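Local coordinates for uncharacterized protein (Arthrobacter sp., PDB 3KOP) that is of unknown function, a DUF3830 family member with a cyclophilin-like fold, at residues Val43-Gln57 with Asn73-Asn87. Sequence-based numbering, arbitrary orientation.
Sequences VAPRTSKAVWDALPQ and NLVPAFAPKEPGAEN
Glu86 drives its carboxylate into the N-terminal end of helix 45-54, where both oxygens are taken up by first-turn amides. Glu86 OE2 receives Arg46 N on its syn lone pair (2.8 Å, N-H...O angle 159°), and Glu86 OE1 receives Thr47 N likewise at 2.7 Å. Thr47 OG1 donates to Glu86 OE1 as well, from the anti side. The chain reaches there stretched out, CG anti to the backbone N (chi1 -164°); buried there, it probably carries a negative charge that the helix start would favour. A glutamine here would probably leave one of these amides without an acceptor and weaken the hold on the helix start. Arg46 bends at chi3 (-56°) and grips Pro83 O side-on through NE (2.9 Å) and NH2 (3.0 Å), with OE2 of Glu86 over one guanidinium face. Farther along the helix the joint is apolar: Ala50 CB meets Ala79 CB at 3.9 Å, and Ala54 CB presses on Phe78 CD1 at 3.3 Å. The Gln57 end is looser and wetter; a water there donates to both Gln57 OE1 and Pro76 O, while Gln57 NE2 turns back to Ala54 O. The loop following strand 70-76 thus runs alongside helix 45-54, whose Thr47 and Val51 rest on Phe152 of strand 145-157 and Tyr99 of strand 96-103, while Asn105 of a second subunit accepts from Arg46 NH1.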
ATOM      1  N   VAL F  43      22.233 -15.605   3.972  1.00 17.74           N
ATOM      2  CA  VAL F  43      20.823 -15.271   4.232  1.00 17.20           C
ATOM      3  C   VAL F  43      19.816 -15.872   3.238  1.00 16.28           C
ATOM      4  O   VAL F  43      18.622 -15.881   3.507  1.00 16.28           O
ATOM      5  CB  VAL F  43      20.643 -13.721   4.342  1.00 17.60           C
ATOM      6  CG1 VAL F  43      21.505 -13.165   5.482  1.00 18.66           C
ATOM      7  CG2 VAL F  43      20.943 -13.016   3.000  1.00 16.45           C
ATOM      8  N   ALA F  44      20.276 -16.332   2.076  1.00 15.26           N
ATOM      9  CA  ALA F  44      19.419 -16.981   1.071  1.00 14.17           C
ATOM     10  C   ALA F  44      20.083 -18.310   0.644  1.00 14.24           C
ATOM     11  O   ALA F  44      20.357 -18.502  -0.561  1.00 13.64           O
ATOM     12  CB  ALA F  44      19.247 -16.096  -0.187  1.00 13.81           C
ATOM     13  N   PRO F  45      20.354 -19.217   1.611  1.00 14.70           N
ATOM     14  CA  PRO F  45      21.072 -20.464   1.257  1.00 14.43           C
ATOM     15  C   PRO F  45      20.312 -21.328   0.299  1.00 14.66           C
ATOM     16  O   PRO F  45      20.923 -21.905  -0.608  1.00 14.30           O
ATOM     17  CB  PRO F  45      21.239 -21.177   2.605  1.00 15.22           C
ATOM     18  CG  PRO F  45      20.147 -20.590   3.503  1.00 14.97           C
ATOM     19  CD  PRO F  45      20.093 -19.137   3.060  1.00 14.71           C
ATOM     20  N   ARG F  46      18.992 -21.470   0.490  1.00 14.78           N
ATOM     21  CA  ARG F  46      18.226 -22.362  -0.375  1.00 15.09           C
ATOM     22  C   ARG F  46      18.157 -21.830  -1.821  1.00 14.93           C
ATOM     23  O   ARG F  46      18.307 -22.579  -2.782  1.00 14.88           O
ATOM     24  CB  ARG F  46      16.828 -22.612   0.171  1.00 15.87           C
ATOM     25  CG  ARG F  46      16.794 -23.265   1.553  1.00 17.23           C
ATOM     26  CD  ARG F  46      15.412 -23.816   1.866  1.00 20.00           C
ATOM     27  NE  ARG F  46      14.359 -22.797   1.763  1.00 21.49           N
ATOM     28  CZ  ARG F  46      14.022 -21.953   2.751  1.00 23.41           C
ATOM     29  NH1 ARG F  46      14.676 -21.979   3.909  1.00 24.73           N
ATOM     30  NH2 ARG F  46      13.034 -21.078   2.588  1.00 21.78           N
ATOM     31  N   THR F  47      17.876 -20.544  -1.972  1.00 14.47           N
ATOM     32  CA  THR F  47      17.741 -19.961  -3.310  1.00 14.15           C
ATOM     33  C   THR F  47      19.102 -19.903  -4.016  1.00 14.28           C
ATOM     34  O   THR F  47      19.186 -20.137  -5.229  1.00 14.08           O
ATOM     35  CB  THR F  47      17.143 -18.525  -3.218  1.00 13.87           C
ATOM     36  OG1 THR F  47      15.979 -18.553  -2.386  1.00 14.14           O
ATOM     37  CG2 THR F  47      16.809 -17.974  -4.576  1.00 12.53           C
ATOM     38  N   SER F  48      20.164 -19.593  -3.259  1.00 14.63           N
ATOM     39  CA  SER F  48      21.508 -19.510  -3.832  1.00 14.69           C
ATOM     40  C   SER F  48      21.923 -20.871  -4.388  1.00 14.56           C
ATOM     41  O   SER F  48      22.444 -20.962  -5.504  1.00 13.86           O
ATOM     42  CB  SER F  48      22.531 -19.033  -2.813  1.00 14.46           C
ATOM     43  OG  SER F  48      22.257 -17.702  -2.376  1.00 15.80           O
ATOM     44  N   LYS F  49      21.642 -21.926  -3.619  1.00 14.92           N
ATOM     45  CA  LYS F  49      21.936 -23.293  -4.076  1.00 14.81           C
ATOM     46  C   LYS F  49      21.132 -23.663  -5.305  1.00 15.00           C
ATOM     47  O   LYS F  49      21.688 -24.239  -6.264  1.00 15.57           O
ATOM     48  CB  LYS F  49      21.650 -24.301  -2.952  1.00 14.66           C
ATOM     49  CG  LYS F  49      21.755 -25.779  -3.392  1.00 14.48           C
ATOM     50  CD  LYS F  49      21.708 -26.701  -2.197  1.00 14.59           C
ATOM     51  CE  LYS F  49      21.606 -28.177  -2.649  1.00 15.23           C
ATOM     52  NZ  LYS F  49      22.707 -28.561  -3.638  1.00 13.92           N
ATOM     53  N   ALA F  50      19.823 -23.383  -5.263  1.00 14.56           N
ATOM     54  CA  ALA F  50      18.905 -23.774  -6.346  1.00 14.24           C
ATOM     55  C   ALA F  50      19.378 -23.144  -7.650  1.00 14.49           C
ATOM     56  O   ALA F  50      19.431 -23.821  -8.707  1.00 14.19           O
ATOM     57  CB  ALA F  50      17.445 -23.369  -6.056  1.00 13.85           C
ATOM     58  N   VAL F  51      19.740 -21.869  -7.579  1.00 13.67           N
ATOM     59  CA  VAL F  51      20.261 -21.180  -8.757  1.00 13.62           C
ATOM     60  C   VAL F  51      21.665 -21.698  -9.179  1.00 13.96           C
ATOM     61  O   VAL F  51      21.866 -22.103 -10.328  1.00 13.68           O
ATOM     62  CB  VAL F  51      20.258 -19.673  -8.554  1.00 13.69           C
ATOM     63  CG1 VAL F  51      20.943 -18.938  -9.727  1.00 12.04           C
ATOM     64  CG2 VAL F  51      18.784 -19.165  -8.362  1.00 13.05           C
ATOM     65  N   TRP F  52      22.630 -21.703  -8.258  1.00 14.43           N
ATOM     66  CA  TRP F  52      23.986 -22.186  -8.560  1.00 14.64           C
ATOM     67  C   TRP F  52      23.952 -23.544  -9.260  1.00 14.98           C
ATOM     68  O   TRP F  52      24.590 -23.752 -10.303  1.00 15.03           O
ATOM     69  CB  TRP F  52      24.833 -22.302  -7.296  1.00 14.92           C
ATOM     70  CG  TRP F  52      26.254 -22.799  -7.596  1.00 15.89           C
ATOM     71  CD1 TRP F  52      26.691 -24.106  -7.643  1.00 16.96           C
ATOM     72  CD2 TRP F  52      27.387 -21.988  -7.942  1.00 16.59           C
ATOM     73  NE1 TRP F  52      28.018 -24.147  -7.996  1.00 17.02           N
ATOM     74  CE2 TRP F  52      28.477 -22.866  -8.176  1.00 17.39           C
ATOM     75  CE3 TRP F  52      27.594 -20.605  -8.049  1.00 18.57           C
ATOM     76  CZ2 TRP F  52      29.761 -22.395  -8.499  1.00 18.11           C
ATOM     77  CZ3 TRP F  52      28.855 -20.140  -8.403  1.00 19.42           C
ATOM     78  CH2 TRP F  52      29.929 -21.031  -8.610  1.00 18.92           C
ATOM     79  N   ASP F  53      23.236 -24.479  -8.653  1.00 15.76           N
ATOM     80  CA  ASP F  53      23.164 -25.860  -9.146  1.00 16.28           C
ATOM     81  C   ASP F  53      22.713 -25.943 -10.605  1.00 16.46           C
ATOM     82  O   ASP F  53      23.153 -26.810 -11.343  1.00 16.59           O
ATOM     83  CB  ASP F  53      22.234 -26.714  -8.264  1.00 16.16           C
ATOM     84  CG  ASP F  53      22.833 -27.040  -6.897  1.00 17.30           C
ATOM     85  OD1 ASP F  53      23.964 -26.604  -6.604  1.00 17.43           O
ATOM     86  OD2 ASP F  53      22.152 -27.723  -6.100  1.00 17.61           O
ATOM     87  N   ALA F  54      21.860 -25.005 -11.019  1.00 16.34           N
ATOM     88  CA  ALA F  54      21.227 -25.050 -12.348  1.00 16.15           C
ATOM     89  C   ALA F  54      21.877 -24.168 -13.388  1.00 15.78           C
ATOM     90  O   ALA F  54      21.465 -24.196 -14.553  1.00 15.90           O
ATOM     91  CB  ALA F  54      19.736 -24.697 -12.221  1.00 16.46           C
ATOM     92  N   LEU F  55      22.915 -23.416 -13.021  1.00 15.48           N
ATOM     93  CA  LEU F  55      23.549 -22.526 -13.987  1.00 15.43           C
ATOM     94  C   LEU F  55      24.319 -23.324 -15.044  1.00 16.72           C
ATOM     95  O   LEU F  55      24.862 -24.406 -14.753  1.00 16.45           O
ATOM     96  CB  LEU F  55      24.470 -21.541 -13.297  1.00 15.52           C
ATOM     97  CG  LEU F  55      23.804 -20.579 -12.306  1.00 15.04           C
ATOM     98  CD1 LEU F  55      24.889 -19.702 -11.641  1.00 14.68           C
ATOM     99  CD2 LEU F  55      22.686 -19.742 -12.936  1.00 14.39           C
ATOM    100  N   PRO F  56      24.392 -22.776 -16.258  1.00 17.13           N
ATOM    101  CA  PRO F  56      23.859 -21.442 -16.587  1.00 17.22           C
ATOM    102  C   PRO F  56      22.351 -21.413 -16.859  1.00 17.24           C
ATOM    103  O   PRO F  56      21.768 -22.444 -17.179  1.00 16.72           O
ATOM    104  CB  PRO F  56      24.617 -21.091 -17.867  1.00 17.30           C
ATOM    105  CG  PRO F  56      24.879 -22.400 -18.509  1.00 17.82           C
ATOM    106  CD  PRO F  56      25.140 -23.349 -17.387  1.00 17.59           C
ATOM    107  N   GLN F  57      21.749 -20.234 -16.723  1.00 17.47           N
ATOM    108  CA  GLN F  57      20.362 -19.983 -17.114  1.00 17.72           C
ATOM    109  C   GLN F  57      20.333 -18.732 -17.974  1.00 18.63           C
ATOM    110  O   GLN F  57      20.883 -17.655 -17.623  1.00 18.02           O
ATOM    111  CB  GLN F  57      19.449 -19.818 -15.904  1.00 17.90           C
ATOM    112  CG  GLN F  57      19.294 -21.078 -15.084  1.00 18.35           C
ATOM    113  CD  GLN F  57      18.481 -22.145 -15.803  1.00 18.55           C
ATOM    114  OE1 GLN F  57      17.452 -21.843 -16.387  1.00 18.49           O
ATOM    115  NE2 GLN F  57      18.910 -23.405 -15.700  1.00 16.38           N
ATOM    116  N   ASN F  73      14.605 -12.287 -16.771  1.00 14.30           N
ATOM    117  CA  ASN F  73      14.279 -13.313 -17.729  1.00 14.62           C
ATOM    118  C   ASN F  73      13.307 -14.268 -17.059  1.00 14.58           C
ATOM    119  O   ASN F  73      13.047 -14.163 -15.847  1.00 14.67           O
ATOM    120  CB  ASN F  73      15.549 -13.992 -18.307  1.00 14.56           C
ATOM    121  CG  ASN F  73      16.305 -14.883 -17.310  1.00 15.88           C
ATOM    122  OD1 ASN F  73      15.790 -15.244 -16.262  1.00 16.30           O
ATOM    123  ND2 ASN F  73      17.556 -15.232 -17.653  1.00 16.39           N
ATOM    124  N   LEU F  74      12.761 -15.177 -17.862  1.00 15.16           N
ATOM    125  CA  LEU F  74      11.815 -16.182 -17.397  1.00 14.79           C
ATOM    126  C   LEU F  74      12.282 -17.540 -17.925  1.00 15.32           C
ATOM    127  O   LEU F  74      12.489 -17.700 -19.120  1.00 15.27           O
ATOM    128  CB  LEU F  74      10.417 -15.882 -17.925  1.00 15.11           C
ATOM    129  CG  LEU F  74       9.750 -14.556 -17.550  1.00 15.32           C
ATOM    130  CD1 LEU F  74       8.425 -14.400 -18.295  1.00 15.22           C
ATOM    131  CD2 LEU F  74       9.560 -14.432 -16.031  1.00 13.71           C
ATOM    132  N   VAL F  75      12.452 -18.505 -17.035  1.00 15.24           N
ATOM    133  CA  VAL F  75      12.917 -19.829 -17.410  1.00 15.47           C
ATOM    134  C   VAL F  75      12.025 -20.898 -16.756  1.00 16.07           C
ATOM    135  O   VAL F  75      11.420 -20.643 -15.702  1.00 16.27           O
ATOM    136  CB  VAL F  75      14.391 -20.043 -16.991  1.00 15.28           C
ATOM    137  CG1 VAL F  75      15.332 -18.985 -17.694  1.00 14.93           C
ATOM    138  CG2 VAL F  75      14.552 -20.046 -15.465  1.00 13.93           C
ATOM    139  N   PRO F  76      11.951 -22.089 -17.364  1.00 16.36           N
ATOM    140  CA  PRO F  76      11.264 -23.178 -16.689  1.00 16.72           C
ATOM    141  C   PRO F  76      11.911 -23.471 -15.333  1.00 16.58           C
ATOM    142  O   PRO F  76      13.136 -23.312 -15.179  1.00 15.74           O
ATOM    143  CB  PRO F  76      11.449 -24.372 -17.644  1.00 17.24           C
ATOM    144  CG  PRO F  76      11.900 -23.790 -18.936  1.00 17.32           C
ATOM    145  CD  PRO F  76      12.573 -22.520 -18.637  1.00 16.51           C
ATOM    146  N   ALA F  77      11.100 -23.909 -14.367  1.00 16.61           N
ATOM    147  CA  ALA F  77      11.630 -24.322 -13.064  1.00 17.04           C
ATOM    148  C   ALA F  77      12.765 -25.352 -13.247  1.00 17.22           C
ATOM    149  O   ALA F  77      12.719 -26.202 -14.150  1.00 16.39           O
ATOM    150  CB  ALA F  77      10.544 -24.897 -12.206  1.00 16.93           C
ATOM    151  N   PHE F  78      13.790 -25.235 -12.416  1.00 17.42           N
ATOM    152  CA  PHE F  78      14.988 -26.075 -12.559  1.00 18.05           C
ATOM    153  C   PHE F  78      15.344 -26.797 -11.265  1.00 18.56           C
ATOM    154  O   PHE F  78      16.057 -27.761 -11.311  1.00 19.53           O
ATOM    155  CB  PHE F  78      16.186 -25.227 -13.048  1.00 17.93           C
ATOM    156  CG  PHE F  78      16.297 -23.854 -12.358  1.00 16.27           C
ATOM    157  CD1 PHE F  78      16.768 -23.755 -11.050  1.00 14.88           C
ATOM    158  CD2 PHE F  78      15.882 -22.702 -13.004  1.00 15.58           C
ATOM    159  CE1 PHE F  78      16.876 -22.517 -10.414  1.00 15.53           C
ATOM    160  CE2 PHE F  78      15.983 -21.436 -12.372  1.00 15.50           C
ATOM    161  CZ  PHE F  78      16.476 -21.350 -11.088  1.00 15.76           C
ATOM    162  N   ALA F  79      14.857 -26.331 -10.124  1.00 18.98           N
ATOM    163  CA  ALA F  79      15.222 -26.920  -8.837  1.00 19.52           C
ATOM    164  C   ALA F  79      14.343 -28.130  -8.570  1.00 19.86           C
ATOM    165  O   ALA F  79      13.184 -28.116  -8.909  1.00 19.38           O
ATOM    166  CB  ALA F  79      15.044 -25.921  -7.707  1.00 18.83           C
ATOM    167  N   PRO F  80      14.871 -29.141  -7.881  1.00 20.77           N
ATOM    168  CA  PRO F  80      13.997 -30.280  -7.576  1.00 21.39           C
ATOM    169  C   PRO F  80      12.811 -29.851  -6.721  1.00 21.70           C
ATOM    170  O   PRO F  80      11.730 -30.362  -6.881  1.00 21.33           O
ATOM    171  CB  PRO F  80      14.909 -31.244  -6.821  1.00 21.55           C
ATOM    172  CG  PRO F  80      16.304 -30.864  -7.226  1.00 22.20           C
ATOM    173  CD  PRO F  80      16.265 -29.372  -7.473  1.00 21.17           C
ATOM    174  N   LYS F  81      13.017 -28.911  -5.814  1.00 22.35           N
ATOM    175  CA  LYS F  81      11.894 -28.220  -5.196  1.00 23.18           C
ATOM    176  C   LYS F  81      12.172 -26.738  -5.014  1.00 21.51           C
ATOM    177  O   LYS F  81      13.301 -26.317  -4.744  1.00 21.36           O
ATOM    178  CB  LYS F  81      11.474 -28.855  -3.867  1.00 24.81           C
ATOM    179  CG  LYS F  81      12.478 -28.814  -2.745  1.00 29.63           C
ATOM    180  CD  LYS F  81      11.842 -29.248  -1.408  1.00 33.83           C
ATOM    181  CE  LYS F  81      10.627 -28.379  -1.047  1.00 37.14           C
ATOM    182  NZ  LYS F  81      10.289 -28.368   0.423  1.00 38.69           N
ATOM    183  N   GLU F  82      11.123 -25.954  -5.168  1.00 20.23           N
ATOM    184  CA  GLU F  82      11.239 -24.524  -5.065  1.00 19.23           C
ATOM    185  C   GLU F  82      11.690 -24.150  -3.677  1.00 18.46           C
ATOM    186  O   GLU F  82      11.368 -24.820  -2.702  1.00 17.70           O
ATOM    187  CB  GLU F  82       9.919 -23.850  -5.432  1.00 19.37           C
ATOM    188  CG  GLU F  82       9.581 -23.963  -6.888  1.00 18.95           C
ATOM    189  CD  GLU F  82      10.638 -23.399  -7.786  1.00 20.21           C
ATOM    190  OE1 GLU F  82      10.926 -22.180  -7.704  1.00 19.07           O
ATOM    191  OE2 GLU F  82      11.193 -24.180  -8.603  1.00 19.38           O
ATOM    192  N   PRO F  83      12.461 -23.067  -3.571  1.00 17.87           N
ATOM    193  CA  PRO F  83      13.012 -22.696  -2.279  1.00 17.57           C
ATOM    194  C   PRO F  83      11.983 -22.167  -1.289  1.00 16.97           C
ATOM    195  O   PRO F  83      12.239 -22.175  -0.094  1.00 16.71           O
ATOM    196  CB  PRO F  83      14.047 -21.601  -2.632  1.00 17.65           C
ATOM    197  CG  PRO F  83      13.632 -21.059  -3.909  1.00 18.05           C
ATOM    198  CD  PRO F  83      12.924 -22.188  -4.654  1.00 18.32           C
ATOM    199  N   GLY F  84      10.840 -21.696  -1.784  1.00 16.68           N
ATOM    200  CA  GLY F  84       9.899 -20.965  -0.951  1.00 16.74           C
ATOM    201  C   GLY F  84      10.413 -19.593  -0.553  1.00 16.16           C
ATOM    202  O   GLY F  84      11.519 -19.195  -0.937  1.00 16.48           O
ATOM    203  N   ALA F  85       9.618 -18.887   0.236  1.00 15.67           N
ATOM    204  CA  ALA F  85       9.970 -17.506   0.662  1.00 15.39           C
ATOM    205  C   ALA F  85      11.290 -17.514   1.445  1.00 14.85           C
ATOM    206  O   ALA F  85      11.451 -18.246   2.417  1.00 14.38           O
ATOM    207  CB  ALA F  85       8.844 -16.858   1.492  1.00 14.92           C
ATOM    208  N   GLU F  86      12.248 -16.712   0.988  1.00 13.92           N
ATOM    209  CA  GLU F  86      13.564 -16.642   1.644  1.00 13.75           C
ATOM    210  C   GLU F  86      14.176 -15.269   1.378  1.00 13.10           C
ATOM    211  O   GLU F  86      14.322 -14.877   0.201  1.00 12.58           O
ATOM    212  CB  GLU F  86      14.485 -17.744   1.083  1.00 13.69           C
ATOM    213  CG  GLU F  86      15.710 -18.029   1.937  1.00 15.01           C
ATOM    214  CD  GLU F  86      16.698 -19.041   1.304  1.00 15.60           C
ATOM    215  OE1 GLU F  86      16.931 -18.982   0.081  1.00 14.35           O
ATOM    216  OE2 GLU F  86      17.253 -19.861   2.065  1.00 15.70           O
ATOM    217  N   ASN F  87      14.547 -14.554   2.445  1.00 12.66           N
ATOM    218  CA  ASN F  87      15.161 -13.241   2.350  1.00 12.63           C
ATOM    219  C   ASN F  87      14.397 -12.311   1.409  1.00 12.61           C
ATOM    220  O   ASN F  87      14.996 -11.636   0.558  1.00 12.20           O
ATOM    221  CB  ASN F  87      16.610 -13.372   1.869  1.00 13.03           C
ATOM    222  CG  ASN F  87      17.459 -12.173   2.197  1.00 13.74           C
ATOM    223  OD1 ASN F  87      17.402 -11.655   3.304  1.00 15.59           O
ATOM    224  ND2 ASN F  87      18.311 -11.759   1.258  1.00 11.18           N
TER
HETATM  225  O   HOH W   1      15.309 -23.597 -16.625  1.00 18.23           O